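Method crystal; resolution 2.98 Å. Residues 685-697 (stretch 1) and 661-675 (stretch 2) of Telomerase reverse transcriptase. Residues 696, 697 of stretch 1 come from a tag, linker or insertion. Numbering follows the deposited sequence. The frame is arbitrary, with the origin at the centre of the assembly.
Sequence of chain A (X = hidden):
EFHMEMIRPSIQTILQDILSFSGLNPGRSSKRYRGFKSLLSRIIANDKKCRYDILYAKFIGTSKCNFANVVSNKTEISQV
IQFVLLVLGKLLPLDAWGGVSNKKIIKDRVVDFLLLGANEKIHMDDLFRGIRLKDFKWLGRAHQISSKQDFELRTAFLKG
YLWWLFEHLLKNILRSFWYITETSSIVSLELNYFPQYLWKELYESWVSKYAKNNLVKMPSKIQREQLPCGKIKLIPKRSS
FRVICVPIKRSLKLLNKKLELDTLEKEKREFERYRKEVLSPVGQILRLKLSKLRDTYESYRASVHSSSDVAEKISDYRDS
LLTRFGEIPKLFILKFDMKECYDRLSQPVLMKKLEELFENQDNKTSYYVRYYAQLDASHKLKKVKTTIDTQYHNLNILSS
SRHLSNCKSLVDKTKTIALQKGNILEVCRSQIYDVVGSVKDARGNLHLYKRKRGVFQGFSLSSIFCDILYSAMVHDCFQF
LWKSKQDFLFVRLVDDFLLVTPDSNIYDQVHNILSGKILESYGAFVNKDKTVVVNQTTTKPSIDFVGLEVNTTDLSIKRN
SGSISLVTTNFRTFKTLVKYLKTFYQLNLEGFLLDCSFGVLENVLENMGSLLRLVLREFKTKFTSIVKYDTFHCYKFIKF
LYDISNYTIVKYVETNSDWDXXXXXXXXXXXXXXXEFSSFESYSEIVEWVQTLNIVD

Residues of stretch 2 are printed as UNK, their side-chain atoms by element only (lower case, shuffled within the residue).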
# COMPACT_ATOMS: atom_id res chain seq x y z
N GLU A 685 -10.90 18.38 -31.36
CA GLU A 685 -9.56 18.66 -31.84
C GLU A 685 -8.67 17.42 -31.79
O GLU A 685 -7.82 17.22 -32.65
CB GLU A 685 -8.94 19.80 -31.02
CG GLU A 685 -7.51 20.13 -31.38
CD GLU A 685 -6.95 21.24 -30.52
OE1 GLU A 685 -7.74 21.91 -29.82
OE2 GLU A 685 -5.71 21.45 -30.54
N ILE A 686 -8.88 16.57 -30.77
CA ILE A 686 -8.11 15.33 -30.66
C ILE A 686 -8.41 14.41 -31.83
O ILE A 686 -7.49 13.84 -32.44
CB ILE A 686 -8.41 14.65 -29.31
CG1 ILE A 686 -7.95 15.52 -28.15
CG2 ILE A 686 -7.76 13.27 -29.26
CD1 ILE A 686 -8.39 15.01 -26.80
N VAL A 687 -9.69 14.25 -32.16
CA VAL A 687 -10.10 13.29 -33.19
C VAL A 687 -9.46 13.63 -34.54
O VAL A 687 -8.97 12.75 -35.25
CB VAL A 687 -11.63 13.24 -33.29
CG1 VAL A 687 -12.07 12.71 -34.65
CG2 VAL A 687 -12.19 12.36 -32.18
N GLU A 688 -9.47 14.91 -34.91
CA GLU A 688 -8.89 15.30 -36.19
C GLU A 688 -7.38 15.05 -36.22
O GLU A 688 -6.84 14.63 -37.24
CB GLU A 688 -9.20 16.77 -36.50
CG GLU A 688 -10.61 17.00 -37.03
CD GLU A 688 -11.64 17.21 -35.93
OE1 GLU A 688 -11.56 18.25 -35.25
OE2 GLU A 688 -12.52 16.34 -35.76
N TRP A 689 -6.69 15.32 -35.10
CA TRP A 689 -5.24 15.16 -35.09
C TRP A 689 -4.82 13.70 -35.10
O TRP A 689 -3.90 13.32 -35.83
CB TRP A 689 -4.64 15.87 -33.87
CG TRP A 689 -3.24 15.43 -33.59
CD1 TRP A 689 -2.10 15.87 -34.20
CD2 TRP A 689 -2.82 14.45 -32.63
NE1 TRP A 689 -1.00 15.23 -33.68
CE2 TRP A 689 -1.42 14.35 -32.72
CE3 TRP A 689 -3.50 13.65 -31.71
CZ2 TRP A 689 -0.68 13.48 -31.91
CZ3 TRP A 689 -2.77 12.79 -30.91
CH2 TRP A 689 -1.38 12.72 -31.02
N VAL A 690 -5.47 12.86 -34.29
CA VAL A 690 -5.01 11.49 -34.09
C VAL A 690 -5.02 10.71 -35.40
O VAL A 690 -4.14 9.86 -35.63
CB VAL A 690 -5.84 10.79 -32.99
CG1 VAL A 690 -7.30 10.69 -33.39
CG2 VAL A 690 -5.26 9.42 -32.68
N GLN A 691 -5.99 10.98 -36.27
CA GLN A 691 -6.07 10.25 -37.54
C GLN A 691 -4.90 10.56 -38.46
O GLN A 691 -4.64 9.77 -39.38
CB GLN A 691 -7.40 10.56 -38.23
CG GLN A 691 -8.61 10.05 -37.46
CD GLN A 691 -9.93 10.49 -38.08
OE1 GLN A 691 -9.97 11.43 -38.87
NE2 GLN A 691 -11.01 9.81 -37.71
N THR A 692 -4.20 11.67 -38.25
CA THR A 692 -3.02 11.99 -39.04
C THR A 692 -1.77 11.24 -38.59
O THR A 692 -0.77 11.25 -39.30
CB THR A 692 -2.74 13.50 -39.00
OG1 THR A 692 -2.33 13.87 -37.68
CG2 THR A 692 -3.99 14.28 -39.38
N LEU A 693 -1.82 10.61 -37.42
CA LEU A 693 -0.66 9.89 -36.89
C LEU A 693 -0.42 8.62 -37.69
O LEU A 693 -1.33 7.81 -37.88
CB LEU A 693 -0.89 9.56 -35.42
CG LEU A 693 0.28 9.11 -34.55
CD1 LEU A 693 1.29 10.23 -34.41
CD2 LEU A 693 -0.22 8.66 -33.19
N ASN A 694 0.81 8.44 -38.17
CA ASN A 694 1.20 7.22 -38.86
C ASN A 694 2.72 7.10 -38.86
O ASN A 694 3.42 8.11 -38.91
CB ASN A 694 0.65 7.17 -40.29
CG ASN A 694 0.93 8.44 -41.07
OD1 ASN A 694 0.08 9.33 -41.14
ND2 ASN A 694 2.11 8.53 -41.66
N ILE A 695 3.21 5.86 -38.81
CA ILE A 695 4.64 5.60 -38.81
C ILE A 695 5.16 5.45 -40.24
O ILE A 695 6.06 6.18 -40.66
CB ILE A 695 4.99 4.35 -37.98
CG1 ILE A 695 3.91 3.28 -38.12
CG2 ILE A 695 5.21 4.72 -36.52
CD1 ILE A 695 4.24 2.01 -37.38
N VAL A 696 4.59 4.50 -40.98
CA VAL A 696 5.09 4.21 -42.33
C VAL A 696 4.85 5.40 -43.25
O VAL A 696 3.97 6.24 -43.03
CB VAL A 696 4.44 2.94 -42.89
CG1 VAL A 696 4.98 1.71 -42.17
CG2 VAL A 696 2.93 3.01 -42.77
N ASP A 697 5.66 5.47 -44.30
CA ASP A 697 5.58 6.57 -45.26
C ASP A 697 5.06 6.08 -46.61
O ASP A 697 4.19 5.22 -46.68
CB ASP A 697 6.94 7.24 -45.42
CG ASP A 697 6.88 8.51 -46.24
OD1 ASP A 697 6.36 9.53 -45.73
OD2 ASP A 697 7.35 8.50 -47.40
N UNK A 661 3.68 -5.78 -37.88
CA UNK A 661 2.44 -5.38 -37.26
C UNK A 661 2.49 -4.03 -36.57
O UNK A 661 1.49 -3.60 -35.99
N UNK A 662 3.65 -3.38 -36.59
CA UNK A 662 3.76 -2.04 -36.00
C UNK A 662 2.76 -1.06 -36.59
O UNK A 662 2.14 -0.30 -35.81
c UNK A 662 5.20 -1.53 -36.13
N UNK A 663 2.56 -0.97 -37.91
CA UNK A 663 1.45 -0.13 -38.41
C UNK A 663 0.09 -0.60 -37.93
O UNK A 663 -0.80 0.23 -37.71
c UNK A 663 1.59 -0.24 -39.93
c UNK A 663 3.00 -0.63 -40.17
c UNK A 663 3.36 -1.52 -39.02
N UNK A 664 -0.10 -1.91 -37.77
CA UNK A 664 -1.36 -2.42 -37.25
C UNK A 664 -1.56 -2.01 -35.80
O UNK A 664 -2.68 -1.67 -35.39
o UNK A 664 0.39 -5.50 -39.90
c UNK A 664 -1.42 -3.94 -37.40
c UNK A 664 -1.47 -4.45 -38.84
c UNK A 664 -0.11 -4.42 -39.53
o UNK A 664 0.45 -3.32 -39.70
N UNK A 665 -0.49 -2.03 -35.00
CA UNK A 665 -0.61 -1.65 -33.59
C UNK A 665 -0.95 -0.18 -33.44
O UNK A 665 -1.77 0.19 -32.59
c UNK A 665 2.02 -1.95 -30.74
c UNK A 665 0.67 -1.66 -31.36
c UNK A 665 0.68 -1.99 -32.85
c UNK A 665 -0.42 -2.45 -30.65
N UNK A 666 -0.32 0.68 -34.25
CA UNK A 666 -0.66 2.10 -34.21
C UNK A 666 -2.10 2.34 -34.67
O UNK A 666 -2.81 3.16 -34.08
c UNK A 666 0.08 4.41 -35.12
c UNK A 666 -0.10 4.97 -33.72
c UNK A 666 0.32 2.90 -35.06
c UNK A 666 1.23 5.10 -35.83
N UNK A 667 -2.53 1.62 -35.71
CA UNK A 667 -3.91 1.74 -36.17
C UNK A 667 -4.89 1.40 -35.06
O UNK A 667 -5.97 2.00 -34.98
c UNK A 667 -4.13 0.83 -37.38
c UNK A 667 -5.48 1.06 -38.04
n UNK A 667 -6.05 -0.00 -38.61
o UNK A 667 -6.01 2.17 -38.03
N UNK A 668 -4.54 0.45 -34.19
CA UNK A 668 -5.39 0.13 -33.05
C UNK A 668 -5.42 1.28 -32.05
O UNK A 668 -6.47 1.58 -31.46
c UNK A 668 -4.92 -1.15 -32.38
s UNK A 668 -5.78 -1.57 -30.85
N UNK A 669 -4.27 1.93 -31.83
CA UNK A 669 -4.21 3.06 -30.90
C UNK A 669 -5.11 4.19 -31.36
O UNK A 669 -5.87 4.77 -30.57
c UNK A 669 -2.75 3.53 -30.73
c UNK A 669 -1.89 2.41 -30.15
c UNK A 669 -2.70 4.77 -29.85
c UNK A 669 -0.44 2.79 -29.97
N UNK A 670 -5.04 4.54 -32.65
CA UNK A 670 -5.83 5.64 -33.17
C UNK A 670 -7.33 5.36 -33.04
O UNK A 670 -8.10 6.24 -32.64
c UNK A 670 -3.99 6.20 -34.85
n UNK A 670 -3.82 6.18 -38.69
c UNK A 670 -5.46 5.90 -34.63
c UNK A 670 -3.73 6.71 -36.26
c UNK A 670 -4.07 5.67 -37.31
N UNK A 671 -7.75 4.14 -33.37
CA UNK A 671 -9.16 3.80 -33.29
C UNK A 671 -9.68 3.91 -31.86
O UNK A 671 -10.80 4.37 -31.63
c UNK A 671 -9.25 0.85 -35.83
o UNK A 671 -9.51 -0.07 -35.06
n UNK A 671 -9.06 0.66 -37.13
c UNK A 671 -9.40 2.39 -33.84
c UNK A 671 -9.15 2.27 -35.33
N UNK A 672 -8.87 3.50 -30.88
CA UNK A 672 -9.26 3.63 -29.48
C UNK A 672 -9.37 5.10 -29.10
O UNK A 672 -10.35 5.52 -28.46
c UNK A 672 -8.37 1.38 -28.80
c UNK A 672 -8.52 3.23 -27.11
c UNK A 672 -7.41 0.56 -27.96
c UNK A 672 -8.27 2.88 -28.57
N UNK A 673 -8.38 5.90 -29.48
CA UNK A 673 -8.40 7.32 -29.14
C UNK A 673 -9.57 8.02 -29.80
O UNK A 673 -10.26 8.85 -29.18
c UNK A 673 -5.93 7.38 -28.65
c UNK A 673 -4.58 8.01 -28.89
c UNK A 673 -7.05 7.98 -29.51
c UNK A 673 -7.11 9.49 -29.32
N UNK A 674 -9.84 7.70 -31.07
CA UNK A 674 -10.93 8.36 -31.78
C UNK A 674 -12.29 7.92 -31.25
O UNK A 674 -13.28 8.66 -31.38
c UNK A 674 -11.55 9.18 -34.08
c UNK A 674 -11.36 6.73 -33.66
c UNK A 674 -10.83 8.10 -33.30
N UNK A 675 -12.37 6.73 -30.65
CA UNK A 675 -13.64 6.26 -30.10
C UNK A 675 -13.94 6.93 -28.76
O UNK A 675 -15.04 7.47 -28.56
c UNK A 675 -15.88 4.20 -30.84
c UNK A 675 -13.60 4.74 -29.94
c UNK A 675 -17.19 3.49 -30.59
c UNK A 675 -14.94 4.10 -29.64
n UNK A 675 -18.08 3.52 -31.78

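Position 661 has no side-chain atom, and at phi 140° a CB would be jammed against the preceding carbonyl O; that geometry calls for glycine, and Gly661 sits at the N-cap of the helix. Position 662 carries one carbon, its CB 3.9 Å from CD1 of Ile695: Ala662. At 663 three carbons close a ring onto the backbone N and pack against Ile695 and Val696: a proline. Pro663 suits the first turn, where its N owes no helical hydrogen bond, and its CG lies 3.7 Å from CG1 of Val696, a tag residue whose contact is no natural choice.

Position 664 has three carbons, the third bearing two oxygens, and touches nothing on stretch 1: Glu664. Position 665, four carbons forked at the second, points sideways and is buried without reaching stretch 1: Leu665. Position 666 has the same fork but points toward stretch 1, one branch end meeting Leu693 and the other the backbone of Asn694 and Ile695. This is Leu666; its CD1 is 3.7 Å from CD2 of Leu693, its CD2 3.7 Å from N of Ile695.

At 667 two carbons end in one oxygen and one nitrogen, an amide free of stretch 1. Shape alone would allow aspartate, but the elements give Asn667. Position 668, one carbon then sulfur, is Cys668, out of reach. Position 669, four carbons forked at the first with one longer arm, is Ile669, buried but pointing sideways.

Position 670 runs four carbons in a row to a nitrogen, which approaches the carbonyl of Leu693: a lysine. Lys670 NZ donates a hydrogen bond to O of Leu693 at 3.1 Å. Position 671, three carbons ending in oxygen and nitrogen, points away: Gln671. Positions 672 and 673 both fork at the first carbon with one longer arm. The former is Ile672, out of reach; the latter, facing Ile686 and Val690, is Ile673, its CG2 3.8 Å from CG2 of each. Position 674, one carbon carrying two, packs on Val687 and is Val674, with CG2 3.6 Å from CG1 of Val687. Position 675, four carbons in a row ending in nitrogen, has its CA-to-CB bond directed away and touches nothing on stretch 1: Lys675.

The contact follows a simple rule. Two nearly antiparallel helices, 164° apart and 9.2 Å at closest approach, pack beta-branched side chains where they run together. A type I turn from Val690 to Leu693 leads stretch 1 into a loop, where Leu666 and Pro663 receive its apolar side chains. Lys670 joins the two regions: its aliphatic chain lies along Val690 and Leu693, and its amine satisfies a loop carbonyl.

Stretch 2 (661-675) GAPELLNCIKQIIVK
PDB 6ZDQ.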